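PDB 3CE2: putative peptidase from Chlamydophila abortus, which probably acts as a zinc-dependent oligopeptidase of the M3B family, cutting small peptides. Local coordinates for residues K454-L458 with E605-I610; S340-L344 with L435-L440. Numbering follows the deposited sequence.

Contact 1 (K454-L458 with E605-I610); sequences KITIL and ELSSLI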
ATOM      1  N   LYS A 454      23.995  -5.581  14.492  1.00 63.12           N
ATOM      2  CA  LYS A 454      22.812  -5.556  15.329  1.00 61.35           C
ATOM      3  C   LYS A 454      22.203  -4.162  15.457  1.00 60.60           C
ATOM      4  O   LYS A 454      20.985  -3.997  15.413  1.00 64.73           O
ATOM      5  CB  LYS A 454      23.133  -6.107  16.710  1.00 62.65           C
ATOM      6  CG  LYS A 454      23.458  -7.591  16.722  1.00 68.67           C
ATOM      7  CD  LYS A 454      23.363  -8.140  18.142  1.00 73.34           C
ATOM      8  CE  LYS A 454      23.716  -9.619  18.198  1.00 77.84           C
ATOM      9  NZ  LYS A 454      22.889 -10.318  19.225  1.00 80.27           N
ATOM     10  N   ILE A 455      23.041  -3.154  15.631  1.00 60.06           N
ATOM     11  CA  ILE A 455      22.522  -1.809  15.766  1.00 56.66           C
ATOM     12  C   ILE A 455      21.972  -1.371  14.425  1.00 57.78           C
ATOM     13  O   ILE A 455      20.862  -0.844  14.348  1.00 61.92           O
ATOM     14  CB  ILE A 455      23.582  -0.837  16.287  1.00 56.73           C
ATOM     15  CG1 ILE A 455      23.955  -1.232  17.717  1.00 59.29           C
ATOM     16  CG2 ILE A 455      23.060   0.596  16.272  1.00 55.34           C
ATOM     17  CD1 ILE A 455      25.133  -0.462  18.297  1.00 60.85           C
ATOM     18  N   THR A 456      22.727  -1.629  13.362  1.00 56.56           N
ATOM     19  CA  THR A 456      22.269  -1.317  12.026  1.00 52.93           C
ATOM     20  C   THR A 456      20.886  -1.915  11.788  1.00 54.05           C
ATOM     21  O   THR A 456      19.957  -1.201  11.440  1.00 57.83           O
ATOM     22  CB  THR A 456      23.292  -1.756  10.969  1.00 57.38           C
ATOM     23  OG1 THR A 456      24.365  -0.815  10.963  1.00 64.97           O
ATOM     24  CG2 THR A 456      22.696  -1.762   9.573  1.00 54.25           C
ATOM     25  N   ILE A 457      20.741  -3.214  12.016  1.00 57.67           N
ATOM     26  CA  ILE A 457      19.467  -3.895  11.806  1.00 53.89           C
ATOM     27  C   ILE A 457      18.360  -3.360  12.705  1.00 56.85           C
ATOM     28  O   ILE A 457      17.249  -3.089  12.252  1.00 59.74           O
ATOM     29  CB  ILE A 457      19.594  -5.378  12.073  1.00 53.57           C
ATOM     30  CG1 ILE A 457      20.533  -5.997  11.057  1.00 52.78           C
ATOM     31  CG2 ILE A 457      18.234  -6.046  12.022  1.00 53.41           C
ATOM     32  CD1 ILE A 457      21.062  -7.330  11.503  1.00 55.28           C
ATOM     33  N   LEU A 458      18.650  -3.209  13.986  1.00 56.24           N
ATOM     34  CA  LEU A 458      17.626  -2.737  14.903  1.00 51.49           C
ATOM     35  C   LEU A 458      17.179  -1.350  14.508  1.00 48.73           C
ATOM     36  O   LEU A 458      16.018  -0.981  14.671  1.00 53.16           O
ATOM     37  CB  LEU A 458      18.163  -2.721  16.326  1.00 53.14           C
ATOM     38  CG  LEU A 458      18.113  -4.077  17.011  1.00 57.32           C
ATOM     39  CD1 LEU A 458      19.241  -4.206  18.002  1.00 53.68           C
ATOM     40  CD2 LEU A 458      16.750  -4.275  17.680  1.00 53.86           C
ATOM     41  N   GLU A 605      16.214  -4.483  23.372  1.00 61.08           N
ATOM     42  CA  GLU A 605      17.449  -5.065  22.816  1.00 60.81           C
ATOM     43  C   GLU A 605      18.424  -3.958  22.454  1.00 59.23           C
ATOM     44  O   GLU A 605      19.588  -4.018  22.806  1.00 62.49           O
ATOM     45  CB  GLU A 605      17.193  -5.909  21.571  1.00 63.37           C
ATOM     46  CG  GLU A 605      16.388  -7.163  21.796  1.00 72.48           C
ATOM     47  CD  GLU A 605      16.353  -8.049  20.558  1.00 78.46           C
ATOM     48  OE1 GLU A 605      17.311  -7.975  19.754  1.00 80.19           O
ATOM     49  OE2 GLU A 605      15.378  -8.825  20.393  1.00 81.39           O
ATOM     50  N   LEU A 606      17.930  -2.938  21.755  1.00 63.56           N
ATOM     51  CA  LEU A 606      18.788  -1.873  21.241  1.00 63.34           C
ATOM     52  C   LEU A 606      19.400  -1.105  22.392  1.00 65.06           C
ATOM     53  O   LEU A 606      20.600  -0.793  22.395  1.00 64.77           O
ATOM     54  CB  LEU A 606      17.987  -0.909  20.364  1.00 60.13           C
ATOM     55  CG  LEU A 606      18.784   0.318  19.896  1.00 58.53           C
ATOM     56  CD1 LEU A 606      19.886  -0.093  18.947  1.00 56.91           C
ATOM     57  CD2 LEU A 606      17.901   1.359  19.238  1.00 58.74           C
ATOM     58  N   SER A 607      18.546  -0.813  23.368  1.00 62.37           N
ATOM     59  CA  SER A 607      18.904  -0.032  24.535  1.00 58.90           C
ATOM     60  C   SER A 607      20.065  -0.653  25.301  1.00 60.47           C
ATOM     61  O   SER A 607      20.929   0.043  25.802  1.00 62.87           O
ATOM     62  CB  SER A 607      17.701   0.117  25.452  1.00 51.65           C
ATOM     63  OG  SER A 607      17.898   1.199  26.325  1.00 51.33           O
ATOM     64  N   SER A 608      20.108  -1.966  25.385  1.00 64.20           N
ATOM     65  CA  SER A 608      21.213  -2.568  26.085  1.00 70.54           C
ATOM     66  C   SER A 608      22.355  -3.002  25.144  1.00 73.82           C
ATOM     67  O   SER A 608      23.232  -3.764  25.527  1.00 80.88           O
ATOM     68  CB  SER A 608      20.724  -3.704  26.989  1.00 70.67           C
ATOM     69  OG  SER A 608      20.067  -4.695  26.231  1.00 71.33           O
ATOM     70  N   LEU A 609      22.365  -2.511  23.914  1.00 75.11           N
ATOM     71  CA  LEU A 609      23.542  -2.714  23.080  1.00 73.54           C
ATOM     72  C   LEU A 609      24.462  -1.518  23.259  1.00 78.92           C
ATOM     73  O   LEU A 609      25.677  -1.612  23.089  1.00 82.52           O
ATOM     74  CB  LEU A 609      23.172  -2.893  21.611  1.00 71.94           C
ATOM     75  CG  LEU A 609      22.712  -4.280  21.174  1.00 69.18           C
ATOM     76  CD1 LEU A 609      22.701  -4.352  19.659  1.00 69.68           C
ATOM     77  CD2 LEU A 609      23.603  -5.353  21.744  1.00 66.82           C
ATOM     78  N   ILE A 610      23.879  -0.383  23.612  1.00 78.82           N
ATOM     79  CA  ILE A 610      24.687   0.763  23.981  1.00 81.55           C
ATOM     80  C   ILE A 610      25.367   0.555  25.357  1.00 84.70           C
ATOM     81  O   ILE A 610      24.838   0.931  26.418  1.00 81.83           O
ATOM     82  CB  ILE A 610      23.839   2.036  23.990  1.00 80.24           C
ATOM     83  CG1 ILE A 610      22.758   1.973  22.879  1.00 72.39           C
ATOM     84  CG2 ILE A 610      24.758   3.293  23.981  1.00 83.30           C
ATOM     85  CD1 ILE A 610      23.268   1.739  21.440  1.00 64.16           C
TER
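Residues 454-458 form a full helical turn near the start of helix 451-487, closed by the bond from Leu-458 N to Lys-454 O (2.8 Å). Residues 605-610 are the last turn of helix 590-607 and the end of the modelled chain: Ser-608 leaves helical geometry, but Leu-609 N still reaches Leu-606 O (2.9 Å), so the tail stays curled. It passes obliquely across the 454-458 turn. The CA atoms of Leu-458 and Leu-606 are 6.5 Å apart, while Lys-454 points toward the tail and Ile-455 starts sideways and brings its end in to Leu-609 and Ile-610. Leu-609 is the centrepiece: its CD1 lies 3.5 Å from CB of Lys-454, 3.9 Å from CG1 of Ile-455 and 3.8 Å from CD1 of Leu-458. Leu-606 packs beside it, its CD1 4.1 Å from Leu-458 CB and 4.2 Å from Ile-455 CG2, and at the margin CD1 of Ile-610 is 4.3 Å from CD1 of Ile-455. Branched aliphatic side chains suit these tight places, whereas the partly exposed Lys-454 lays CB and its methylenes along Leu-609 and extends its ammonium beyond the apolar patch. Lys-454 NZ stays 6.1 Å from Glu-605 OE1, too far for a salt bridge. Leu-445 of helix 431-447 and Ile-301 of helix 292-306 extend the apolar cluster. With no polar bond between the segments, apolar packing is what holds the C-terminal end against helix 451-487.

Contact 2 (S340-L344 with L435-L440); sequences SLSPL and LNEMLL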
ATOM      1  N   SER A 340      15.820 -17.508   7.231  1.00 49.22           N
ATOM      2  CA  SER A 340      15.209 -16.389   7.946  1.00 49.28           C
ATOM      3  C   SER A 340      13.699 -16.501   8.110  1.00 46.07           C
ATOM      4  O   SER A 340      13.138 -16.038   9.105  1.00 44.71           O
ATOM      5  CB  SER A 340      15.534 -15.074   7.257  1.00 48.27           C
ATOM      6  OG  SER A 340      16.916 -14.796   7.351  1.00 44.60           O
ATOM      7  N   LEU A 341      13.043 -17.111   7.138  1.00 41.50           N
ATOM      8  CA  LEU A 341      11.608 -17.214   7.186  1.00 42.86           C
ATOM      9  C   LEU A 341      11.140 -18.548   7.756  1.00 49.95           C
ATOM     10  O   LEU A 341       9.927 -18.794   7.834  1.00 52.00           O
ATOM     11  CB  LEU A 341      11.011 -16.965   5.802  1.00 43.26           C
ATOM     12  CG  LEU A 341      11.382 -15.622   5.155  1.00 47.56           C
ATOM     13  CD1 LEU A 341      10.571 -15.401   3.896  1.00 47.25           C
ATOM     14  CD2 LEU A 341      11.185 -14.463   6.115  1.00 43.05           C
ATOM     15  N   SER A 342      12.077 -19.394   8.191  1.00 46.22           N
ATOM     16  CA  SER A 342      11.694 -20.727   8.699  1.00 50.05           C
ATOM     17  C   SER A 342      10.535 -20.772   9.725  1.00 47.60           C
ATOM     18  O   SER A 342       9.770 -21.734   9.758  1.00 46.47           O
ATOM     19  CB  SER A 342      12.904 -21.555   9.191  1.00 49.99           C
ATOM     20  OG  SER A 342      13.568 -20.950  10.286  1.00 54.90           O
ATOM     21  N   PRO A 343      10.392 -19.744  10.569  1.00 46.31           N
ATOM     22  CA  PRO A 343       9.200 -19.811  11.418  1.00 44.95           C
ATOM     23  C   PRO A 343       7.879 -19.822  10.636  1.00 49.66           C
ATOM     24  O   PRO A 343       6.827 -20.049  11.227  1.00 52.66           O
ATOM     25  CB  PRO A 343       9.303 -18.551  12.270  1.00 40.21           C
ATOM     26  CG  PRO A 343      10.754 -18.223  12.268  1.00 43.46           C
ATOM     27  CD  PRO A 343      11.225 -18.576  10.881  1.00 44.30           C
ATOM     28  N   LEU A 344       7.915 -19.580   9.328  1.00 50.70           N
ATOM     29  CA  LEU A 344       6.692 -19.660   8.541  1.00 49.80           C
ATOM     30  C   LEU A 344       6.434 -21.090   8.098  1.00 51.50           C
ATOM     31  O   LEU A 344       5.434 -21.387   7.428  1.00 51.03           O
ATOM     32  CB  LEU A 344       6.753 -18.728   7.347  1.00 50.53           C
ATOM     33  CG  LEU A 344       6.844 -17.244   7.693  1.00 47.43           C
ATOM     34  CD1 LEU A 344       6.752 -16.430   6.441  1.00 43.79           C
ATOM     35  CD2 LEU A 344       5.749 -16.849   8.643  1.00 48.63           C
ATOM     36  N   LEU A 435       5.396  -8.319   7.101  1.00 43.38           N
ATOM     37  CA  LEU A 435       5.744  -9.430   7.987  1.00 41.11           C
ATOM     38  C   LEU A 435       7.028 -10.120   7.535  1.00 41.62           C
ATOM     39  O   LEU A 435       7.911 -10.369   8.348  1.00 49.80           O
ATOM     40  CB  LEU A 435       4.600 -10.437   8.109  1.00 39.31           C
ATOM     41  CG  LEU A 435       4.813 -11.636   9.052  1.00 40.55           C
ATOM     42  CD1 LEU A 435       3.506 -12.084   9.702  1.00 36.80           C
ATOM     43  CD2 LEU A 435       5.496 -12.806   8.379  1.00 31.41           C
ATOM     44  N   ASN A 436       7.155 -10.420   6.251  1.00 37.49           N
ATOM     45  CA  ASN A 436       8.425 -10.965   5.750  1.00 42.42           C
ATOM     46  C   ASN A 436       9.641 -10.059   6.002  1.00 43.34           C
ATOM     47  O   ASN A 436      10.683 -10.541   6.418  1.00 46.66           O
ATOM     48  CB  ASN A 436       8.335 -11.357   4.267  1.00 39.67           C
ATOM     49  CG  ASN A 436       7.638 -12.680   4.059  1.00 41.23           C
ATOM     50  OD1 ASN A 436       7.144 -13.284   5.004  1.00 46.62           O
ATOM     51  ND2 ASN A 436       7.579 -13.135   2.818  1.00 41.35           N
ATOM     52  N   GLU A 437       9.522  -8.757   5.750  1.00 44.61           N
ATOM     53  CA  GLU A 437      10.637  -7.856   6.022  1.00 41.25           C
ATOM     54  C   GLU A 437      11.033  -8.007   7.463  1.00 42.74           C
ATOM     55  O   GLU A 437      12.201  -8.162   7.766  1.00 47.23           O
ATOM     56  CB  GLU A 437      10.249  -6.408   5.819  1.00 46.81           C
ATOM     57  CG  GLU A 437      10.410  -5.884   4.407  1.00 65.42           C
ATOM     58  CD  GLU A 437       9.624  -4.590   4.190  1.00 71.96           C
ATOM     59  OE1 GLU A 437      10.025  -3.542   4.745  1.00 75.21           O
ATOM     60  OE2 GLU A 437       8.593  -4.630   3.482  1.00 76.68           O
ATOM     61  N   MET A 438      10.046  -7.938   8.354  1.00 42.97           N
ATOM     62  CA  MET A 438      10.280  -7.932   9.802  1.00 41.01           C
ATOM     63  C   MET A 438      10.887  -9.229  10.306  1.00 39.99           C
ATOM     64  O   MET A 438      11.838  -9.223  11.070  1.00 45.52           O
ATOM     65  CB  MET A 438       8.983  -7.603  10.544  1.00 44.43           C
ATOM     66  CG  MET A 438       8.513  -6.163  10.301  1.00 44.85           C
ATOM     67  SD  MET A 438       9.580  -4.960  11.128  1.00 53.19           S
ATOM     68  CE  MET A 438       9.779  -3.711   9.871  1.00 50.90           C
ATOM     69  N   LEU A 439      10.330 -10.342   9.862  1.00 45.14           N
ATOM     70  CA  LEU A 439      10.866 -11.657  10.148  1.00 41.84           C
ATOM     71  C   LEU A 439      12.331 -11.755   9.748  1.00 43.62           C
ATOM     72  O   LEU A 439      13.151 -12.246  10.509  1.00 45.77           O
ATOM     73  CB  LEU A 439      10.064 -12.695   9.376  1.00 38.96           C
ATOM     74  CG  LEU A 439      10.290 -14.177   9.687  1.00 40.45           C
ATOM     75  CD1 LEU A 439      10.624 -14.444  11.179  1.00 35.44           C
ATOM     76  CD2 LEU A 439       9.067 -14.980   9.218  1.00 32.69           C
ATOM     77  N   LEU A 440      12.660 -11.318   8.538  1.00 45.55           N
ATOM     78  CA  LEU A 440      14.041 -11.387   8.064  1.00 46.43           C
ATOM     79  C   LEU A 440      15.000 -10.673   9.041  1.00 51.38           C
ATOM     80  O   LEU A 440      15.966 -11.267   9.514  1.00 53.52           O
ATOM     81  CB  LEU A 440      14.131 -10.794   6.667  1.00 42.95           C
ATOM     82  CG  LEU A 440      15.511 -10.458   6.119  1.00 45.36           C
ATOM     83  CD1 LEU A 440      16.202 -11.697   5.653  1.00 40.75           C
ATOM     84  CD2 LEU A 440      15.414  -9.462   4.970  1.00 42.92           C
TER
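The bend between helices 330-340 and 345-357 is moulded around one face of helix 431-447. Leu-439 is the main bump: it enters a hollow lined by the carbonyl of Ser-340 and the side chains of Leu-341, Pro-343 and Leu-344, with its CG 3.7 Å from Leu-341 CD2, its CD1 3.9 Å from Pro-343 CG and its CD2 3.5 Å from Leu-344 CG. In return, Leu-344 fills the groove between Leu-435, Asn-436 and Leu-439, while Leu-341 lies over Asn-436, Leu-439 and the backbone of Leu-440. Ser-340 is small enough to bring its CA within 5.1 Å of the CA of Leu-440, and its buried hydroxyl bonds to Leu-336 O within its own helix. Proline suits the short 3-10 turn and adds a rigid apolar wall. The amide of Asn-436, 3.5 Å from OD1 to Leu-344 CD1, sends ND2 to Ala-401 O and Tyr-348 OH. Leucine packing thus shields a polar group that ties this helix to the zinc-binding one.

How the contacts relate
Helix 431-447 joins the two contacts. Its middle makes contact 2, and further on Met-441 and Leu-445 touch the 454-458 turn, Leu-445 also reaching Glu-605, so it packs beside contact 1. The next helix, 451-487, turns back: beyond contact 1, its Cys-461 and Thr-464 meet Met-438. The centres of contact 1 and contact 2 lie about 19 Å apart, and the nearest atoms of contact 1 and contact 2 about 6 Å, without touching. Contact 2 is the one near the active-site zinc, bound by His-402 and His-406 of the HExxH helix and by Glu-430: the side chain of Asn-436 is about 10 Å from a zinc ion, and Glu-437 hydrogen-bonds His-402. Contact 1 is plain structural packing away from the zinc-binding residues.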